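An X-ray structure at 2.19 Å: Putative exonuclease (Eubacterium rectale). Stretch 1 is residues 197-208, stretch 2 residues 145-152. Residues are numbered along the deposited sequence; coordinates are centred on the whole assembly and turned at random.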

ATOM      1  N   THR A 197     -19.460  -0.935  -4.995  1.00 20.11           N
ATOM      2  CA  THR A 197     -18.143  -0.760  -4.440  1.00 20.80           C
ATOM      3  C   THR A 197     -18.063   0.328  -3.387  1.00 22.76           C
ATOM      4  O   THR A 197     -18.934   1.202  -3.259  1.00 23.61           O
ATOM      5  CB  THR A 197     -17.169  -0.421  -5.504  1.00 20.54           C
ATOM      6  OG1 THR A 197     -17.486   0.876  -6.012  1.00 17.90           O
ATOM      7  CG2 THR A 197     -17.270  -1.417  -6.640  1.00 19.83           C
ATOM      8  N   LYS A 198     -16.989   0.226  -2.619  1.00 25.35           N
ATOM      9  CA  LYS A 198     -16.684   1.153  -1.556  1.00 26.75           C
ATOM     10  C   LYS A 198     -15.870   2.337  -2.027  1.00 27.27           C
ATOM     11  O   LYS A 198     -15.382   3.032  -1.219  1.00 27.42           O
ATOM     12  CB  LYS A 198     -15.962   0.405  -0.436  1.00 26.78           C
ATOM     13  CG  LYS A 198     -16.848  -0.717   0.144  1.00 27.77           C
ATOM     14  CD  LYS A 198     -16.179  -1.562   1.269  1.00 30.11           C
ATOM     15  CE  LYS A 198     -15.199  -2.595   0.754  1.00 30.21           C
ATOM     16  NZ  LYS A 198     -15.179  -3.812   1.609  1.00 31.33           N
ATOM     17  N   GLN A 199     -15.764   2.587  -3.336  1.00 28.63           N
ATOM     18  CA  GLN A 199     -15.083   3.767  -3.845  1.00 28.31           C
ATOM     19  C   GLN A 199     -15.883   4.933  -3.347  1.00 29.38           C
ATOM     20  O   GLN A 199     -16.994   4.769  -2.839  1.00 31.28           O
ATOM     21  CB  GLN A 199     -14.982   3.763  -5.375  1.00 28.04           C
ATOM     22  CG  GLN A 199     -13.982   2.768  -5.986  1.00 30.09           C
ATOM     23  CD  GLN A 199     -14.504   2.093  -7.282  1.00 33.25           C
ATOM     24  OE1 GLN A 199     -15.461   1.347  -7.233  1.00 35.96           O
ATOM     25  NE2 GLN A 199     -13.862   2.348  -8.420  1.00 30.76           N
ATOM     26  N   THR A 200     -15.344   6.133  -3.505  1.00 30.19           N
ATOM     27  CA  THR A 200     -15.977   7.323  -2.928  1.00 29.68           C
ATOM     28  C   THR A 200     -17.308   7.762  -3.610  1.00 28.56           C
ATOM     29  O   THR A 200     -18.174   8.327  -2.950  1.00 28.37           O
ATOM     30  CB  THR A 200     -14.948   8.499  -2.734  1.00 30.30           C
ATOM     31  OG1 THR A 200     -15.592   9.734  -3.082  1.00 29.88           O
ATOM     32  CG2 THR A 200     -13.595   8.274  -3.525  1.00 30.49           C
ATOM     33  N   GLU A 201     -17.437   7.565  -4.931  1.00 27.07           N
ATOM     34  CA  GLU A 201     -18.744   7.394  -5.579  1.00 24.41           C
ATOM     35  C   GLU A 201     -18.789   5.917  -5.924  1.00 23.24           C
ATOM     36  O   GLU A 201     -17.987   5.450  -6.701  1.00 22.70           O
ATOM     37  CB  GLU A 201     -18.860   8.208  -6.845  1.00 24.84           C
ATOM     38  CG  GLU A 201     -19.151   9.683  -6.611  1.00 24.87           C
ATOM     39  CD  GLU A 201     -20.541   9.927  -6.103  1.00 27.35           C
ATOM     40  OE1 GLU A 201     -21.444   9.088  -6.342  1.00 25.92           O
ATOM     41  OE2 GLU A 201     -20.738  10.986  -5.478  1.00 32.91           O
ATOM     42  N   PRO A 202     -19.683   5.158  -5.292  1.00 22.31           N
ATOM     43  CA  PRO A 202     -19.740   3.741  -5.558  1.00 22.87           C
ATOM     44  C   PRO A 202     -19.998   3.406  -7.031  1.00 22.71           C
ATOM     45  O   PRO A 202     -20.802   4.047  -7.683  1.00 23.45           O
ATOM     46  CB  PRO A 202     -20.913   3.271  -4.700  1.00 23.19           C
ATOM     47  CG  PRO A 202     -21.124   4.353  -3.697  1.00 22.85           C
ATOM     48  CD  PRO A 202     -20.645   5.576  -4.257  1.00 21.94           C
ATOM     49  N   ASP A 203     -19.284   2.413  -7.522  1.00 22.82           N
ATOM     50  CA  ASP A 203     -19.517   1.796  -8.823  1.00 23.86           C
ATOM     51  C   ASP A 203     -20.631   0.794  -8.643  1.00 23.09           C
ATOM     52  O   ASP A 203     -20.527  -0.036  -7.768  1.00 24.28           O
ATOM     53  CB  ASP A 203     -18.238   1.046  -9.224  1.00 24.09           C
ATOM     54  CG  ASP A 203     -18.111   0.798 -10.713  1.00 24.93           C
ATOM     55  OD1 ASP A 203     -18.810   1.423 -11.500  1.00 25.24           O
ATOM     56  OD2 ASP A 203     -17.262  -0.030 -11.090  1.00 27.91           O
ATOM     57  N   ILE A 204     -21.679   0.848  -9.450  1.00 22.44           N
ATOM     58  CA  ILE A 204     -22.721  -0.185  -9.436  1.00 21.62           C
ATOM     59  C   ILE A 204     -22.862  -0.888 -10.797  1.00 21.59           C
ATOM     60  O   ILE A 204     -22.871  -0.196 -11.845  1.00 21.56           O
ATOM     61  CB  ILE A 204     -24.156   0.362  -9.037  1.00 21.69           C
ATOM     62  CG1 ILE A 204     -24.783   1.190 -10.176  1.00 20.98           C
ATOM     63  CG2 ILE A 204     -24.115   1.115  -7.694  1.00 23.10           C
ATOM     64  CD1 ILE A 204     -26.007   1.984  -9.804  1.00 14.01           C
ATOM     65  N   ARG A 205     -23.029  -2.230 -10.752  1.00 20.84           N
ATOM     66  CA  ARG A 205     -23.218  -3.103 -11.922  1.00 20.50           C
ATOM     67  C   ARG A 205     -24.031  -4.331 -11.558  1.00 20.01           C
ATOM     68  O   ARG A 205     -23.846  -4.896 -10.483  1.00 20.60           O
ATOM     69  CB  ARG A 205     -21.875  -3.666 -12.433  1.00 20.34           C
ATOM     70  CG  ARG A 205     -20.905  -2.711 -13.063  1.00 19.38           C
ATOM     71  CD  ARG A 205     -21.437  -2.038 -14.260  1.00 22.74           C
ATOM     72  NE  ARG A 205     -20.443  -1.132 -14.846  1.00 24.23           N
ATOM     73  CZ  ARG A 205     -20.645  -0.464 -15.988  1.00 25.74           C
ATOM     74  NH1 ARG A 205     -21.789  -0.590 -16.657  1.00 26.50           N
ATOM     75  NH2 ARG A 205     -19.700   0.332 -16.473  1.00 24.70           N
ATOM     76  N   ILE A 206     -24.866  -4.782 -12.487  1.00 19.57           N
ATOM     77  CA  ILE A 206     -25.401  -6.147 -12.507  1.00 19.13           C
ATOM     78  C   ILE A 206     -24.519  -6.984 -13.433  1.00 19.69           C
ATOM     79  O   ILE A 206     -24.363  -6.643 -14.602  1.00 22.33           O
ATOM     80  CB  ILE A 206     -26.859  -6.163 -13.024  1.00 18.84           C
ATOM     81  CG1 ILE A 206     -27.803  -5.477 -12.030  1.00 17.85           C
ATOM     82  CG2 ILE A 206     -27.353  -7.580 -13.197  1.00 19.13           C
ATOM     83  CD1 ILE A 206     -27.686  -6.036 -10.517  1.00 15.19           C
ATOM     84  N   ILE A 207     -23.901  -8.056 -12.931  1.00 20.01           N
ATOM     85  CA  ILE A 207     -23.001  -8.871 -13.748  1.00 18.99           C
ATOM     86  C   ILE A 207     -23.551 -10.297 -13.922  1.00 18.57           C
ATOM     87  O   ILE A 207     -23.641 -11.046 -12.948  1.00 18.78           O
ATOM     88  CB  ILE A 207     -21.629  -8.963 -13.123  1.00 19.22           C
ATOM     89  CG1 ILE A 207     -21.082  -7.567 -12.839  1.00 20.62           C
ATOM     90  CG2 ILE A 207     -20.643  -9.755 -14.034  1.00 17.70           C
ATOM     91  CD1 ILE A 207     -20.480  -7.396 -11.504  1.00 17.42           C
ATOM     92  N   HIS A 208     -23.890 -10.669 -15.156  1.00 17.80           N
ATOM     93  CA  HIS A 208     -24.288 -12.052 -15.491  1.00 17.70           C
ATOM     94  C   HIS A 208     -23.046 -12.944 -15.639  1.00 17.77           C
ATOM     95  O   HIS A 208     -22.168 -12.685 -16.482  1.00 17.76           O
ATOM     96  CB  HIS A 208     -25.068 -12.045 -16.770  1.00 17.14           C
ATOM     97  CG  HIS A 208     -25.654 -13.372 -17.149  1.00 18.40           C
ATOM     98  ND1 HIS A 208     -26.281 -13.581 -18.361  1.00 15.98           N
ATOM     99  CD2 HIS A 208     -25.674 -14.561 -16.499  1.00 16.96           C
ATOM    100  CE1 HIS A 208     -26.648 -14.852 -18.438  1.00 18.29           C
ATOM    101  NE2 HIS A 208     -26.270 -15.469 -17.329  1.00 16.18           N
TER
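Stretch 2 145-152: KVMASITD

Stretch 2 enters as a strand, residues 145-147, and continues as loop from A148 to D152. Stretch 1 runs as loop or turn through most of its first half and becomes a strand at I204-H208. T197, at its start, is also in strand conformation. There the two backbones meet in a parallel bridge, T197 with M147, with the CA atoms 4.9 Å apart. One direct hydrogen bond joins the stretches: K198 N donates to M147 O at 3.0 Å. The same carbonyl accepts a CA-H...O contact, with T197 CA 3.0 Å from M147 O. M147 O therefore faces two consecutive residues of stretch 1.

Beyond the bridge, stretch 1 turns back on itself. T197 N makes a weak hydrogen bond to D203 O at 3.1 Å, and D203 N donates to T197 OG1 at 2.8 Å. These bonds bring D203 beside T197, so the loop of stretch 2 can touch both. T197 OG1 also donates to Q199 OE1; at 2.4 Å this bond is very short.

T197 and M147 place their side chains on the same face of the sheet. T197 CG2 lies 4.4 Å from M147 CG. The same methyl is 4.0 Å from S149 CA and 3.7 Å from I150 CG1.

I150 is the main side-chain anchor of stretch 2. It is buried, points toward stretch 1, and has the largest area covered by it. Its CD1 lies 3.7 Å from D203 O and 3.9 Å from R205 CG. Its CG2 is 4.4 Å from I207 CD1, an apolar contact. D203, R205 and I207 all point toward stretch 2, while I204 and I206, which alternate with them, point away. I150 CB is 3.8 Å from D203 OD2, and T151 CG2 is 4.1 Å from that oxygen.

K198 packs at the other end of the contact. Its CG is 3.9 Å from V146 CG1, and its CE is 4.0 Å from A148 N. Water 1 accepts from K198 NZ at 2.8 Å and donates to V146 O at 3.0 Å, linking the lysine to the strand backbone.

Two more waters bridge the loops. Water 2 accepts from I150 N at 2.9 Å and donates to D203 OD2 at 2.5 Å and to Q199 OE1 at 3.2 Å. Water 3 accepts from Q199 NE2 at 3.1 Å and is hydrogen-bonded to T151 OG1 at 3.1 Å. Within stretch 2, D152 N donates to S149 OG at 3.2 Å, which closes the turn around I150.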

ATOM      1  N   LYS A 145     -23.032  -8.346  -3.507  1.00 19.33           N
ATOM      2  CA  LYS A 145     -21.663  -8.241  -3.019  1.00 19.53           C
ATOM      3  C   LYS A 145     -21.231  -6.786  -2.950  1.00 19.74           C
ATOM      4  O   LYS A 145     -21.383  -6.043  -3.926  1.00 19.83           O
ATOM      5  CB  LYS A 145     -20.732  -9.001  -3.943  1.00 19.84           C
ATOM      6  CG  LYS A 145     -21.114 -10.449  -4.045  1.00 22.34           C
ATOM      7  CD  LYS A 145     -19.967 -11.385  -4.254  1.00 23.97           C
ATOM      8  CE  LYS A 145     -20.524 -12.772  -4.485  1.00 26.16           C
ATOM      9  NZ  LYS A 145     -20.791 -13.432  -3.184  1.00 24.36           N
ATOM     10  N   VAL A 146     -20.686  -6.397  -1.798  1.00 19.27           N
ATOM     11  CA  VAL A 146     -20.106  -5.096  -1.608  1.00 19.25           C
ATOM     12  C   VAL A 146     -18.575  -5.297  -1.580  1.00 19.60           C
ATOM     13  O   VAL A 146     -18.075  -5.987  -0.724  1.00 19.85           O
ATOM     14  CB  VAL A 146     -20.614  -4.439  -0.325  1.00 19.25           C
ATOM     15  CG1 VAL A 146     -19.868  -3.095  -0.102  1.00 18.60           C
ATOM     16  CG2 VAL A 146     -22.113  -4.163  -0.417  1.00 15.86           C
HETATM   17  N   MSE A 147     -17.855  -4.743  -2.544  1.00 20.01           N
HETATM   18  CA  MSE A 147     -16.413  -4.989  -2.666  1.00 21.96           C
HETATM   19  C   MSE A 147     -15.602  -3.679  -2.891  1.00 20.99           C
HETATM   20  O   MSE A 147     -16.188  -2.612  -3.057  1.00 20.10           O
HETATM   21  CB  MSE A 147     -16.220  -6.021  -3.789  1.00 22.22           C
HETATM   22  CG  MSE A 147     -16.496  -5.491  -5.165  1.00 25.00           C
HETATM   23 SE   MSE A 147     -16.810  -6.872  -6.584  0.75 26.08          SE
HETATM   24  CE  MSE A 147     -18.503  -7.506  -6.021  1.00 28.86           C
ATOM     25  N   ALA A 148     -14.264  -3.763  -2.915  1.00 21.30           N
ATOM     26  CA  ALA A 148     -13.402  -2.603  -3.172  1.00 20.84           C
ATOM     27  C   ALA A 148     -13.505  -2.135  -4.613  1.00 20.72           C
ATOM     28  O   ALA A 148     -13.581  -0.909  -4.905  1.00 21.35           O
ATOM     29  CB  ALA A 148     -11.883  -2.934  -2.797  1.00 21.35           C
ATOM     30  N   SER A 149     -13.523  -3.101  -5.520  1.00 20.96           N
ATOM     31  CA  SER A 149     -13.557  -2.849  -6.966  1.00 21.58           C
ATOM     32  C   SER A 149     -14.224  -3.950  -7.762  1.00 20.86           C
ATOM     33  O   SER A 149     -13.997  -5.136  -7.516  1.00 20.65           O
ATOM     34  CB  SER A 149     -12.121  -2.692  -7.524  1.00 22.32           C
ATOM     35  OG  SER A 149     -12.139  -2.007  -8.785  1.00 23.32           O
ATOM     36  N   ILE A 150     -15.035  -3.527  -8.741  1.00 20.36           N
ATOM     37  CA  ILE A 150     -15.581  -4.379  -9.785  1.00 20.20           C
ATOM     38  C   ILE A 150     -14.628  -4.535 -10.979  1.00 21.05           C
ATOM     39  O   ILE A 150     -14.484  -5.618 -11.524  1.00 20.86           O
ATOM     40  CB  ILE A 150     -16.910  -3.768 -10.318  1.00 19.89           C
ATOM     41  CG1 ILE A 150     -18.025  -3.883  -9.256  1.00 18.09           C
ATOM     42  CG2 ILE A 150     -17.294  -4.402 -11.611  1.00 19.07           C
ATOM     43  CD1 ILE A 150     -19.281  -3.053  -9.565  1.00 17.41           C
ATOM     44  N   THR A 151     -13.989  -3.442 -11.398  1.00 22.86           N
ATOM     45  CA  THR A 151     -13.170  -3.424 -12.633  1.00 23.31           C
ATOM     46  C   THR A 151     -11.710  -3.866 -12.486  1.00 24.33           C
ATOM     47  O   THR A 151     -11.069  -4.189 -13.488  1.00 24.51           O
ATOM     48  CB  THR A 151     -13.137  -2.024 -13.220  1.00 23.00           C
ATOM     49  OG1 THR A 151     -12.765  -1.134 -12.177  1.00 21.26           O
ATOM     50  CG2 THR A 151     -14.511  -1.636 -13.738  1.00 23.60           C
ATOM     51  N   ASP A 152     -11.175  -3.861 -11.261  1.00 25.57           N
ATOM     52  CA  ASP A 152      -9.797  -4.273 -11.043  1.00 25.56           C
ATOM     53  C   ASP A 152      -9.602  -5.731 -11.390  1.00 25.66           C
ATOM     54  O   ASP A 152     -10.354  -6.598 -10.927  1.00 24.20           O
ATOM     55  CB  ASP A 152      -9.337  -4.025  -9.615  1.00 26.64           C
ATOM     56  CG  ASP A 152      -8.905  -2.554  -9.357  1.00 28.95           C
ATOM     57  OD1 ASP A 152      -8.869  -1.682 -10.256  1.00 34.09           O
ATOM     58  OD2 ASP A 152      -8.599  -2.266  -8.201  1.00 34.87           O
TER
HETATM   59  O   HOH W   1     -17.457  -5.368   2.123  1.00 27.56           O
HETATM   60  O   HOH W   2     -15.373  -0.772  -9.688  1.00 18.37           O
HETATM   61  O   HOH W   3     -13.603   1.738 -11.435  1.00 40.09           O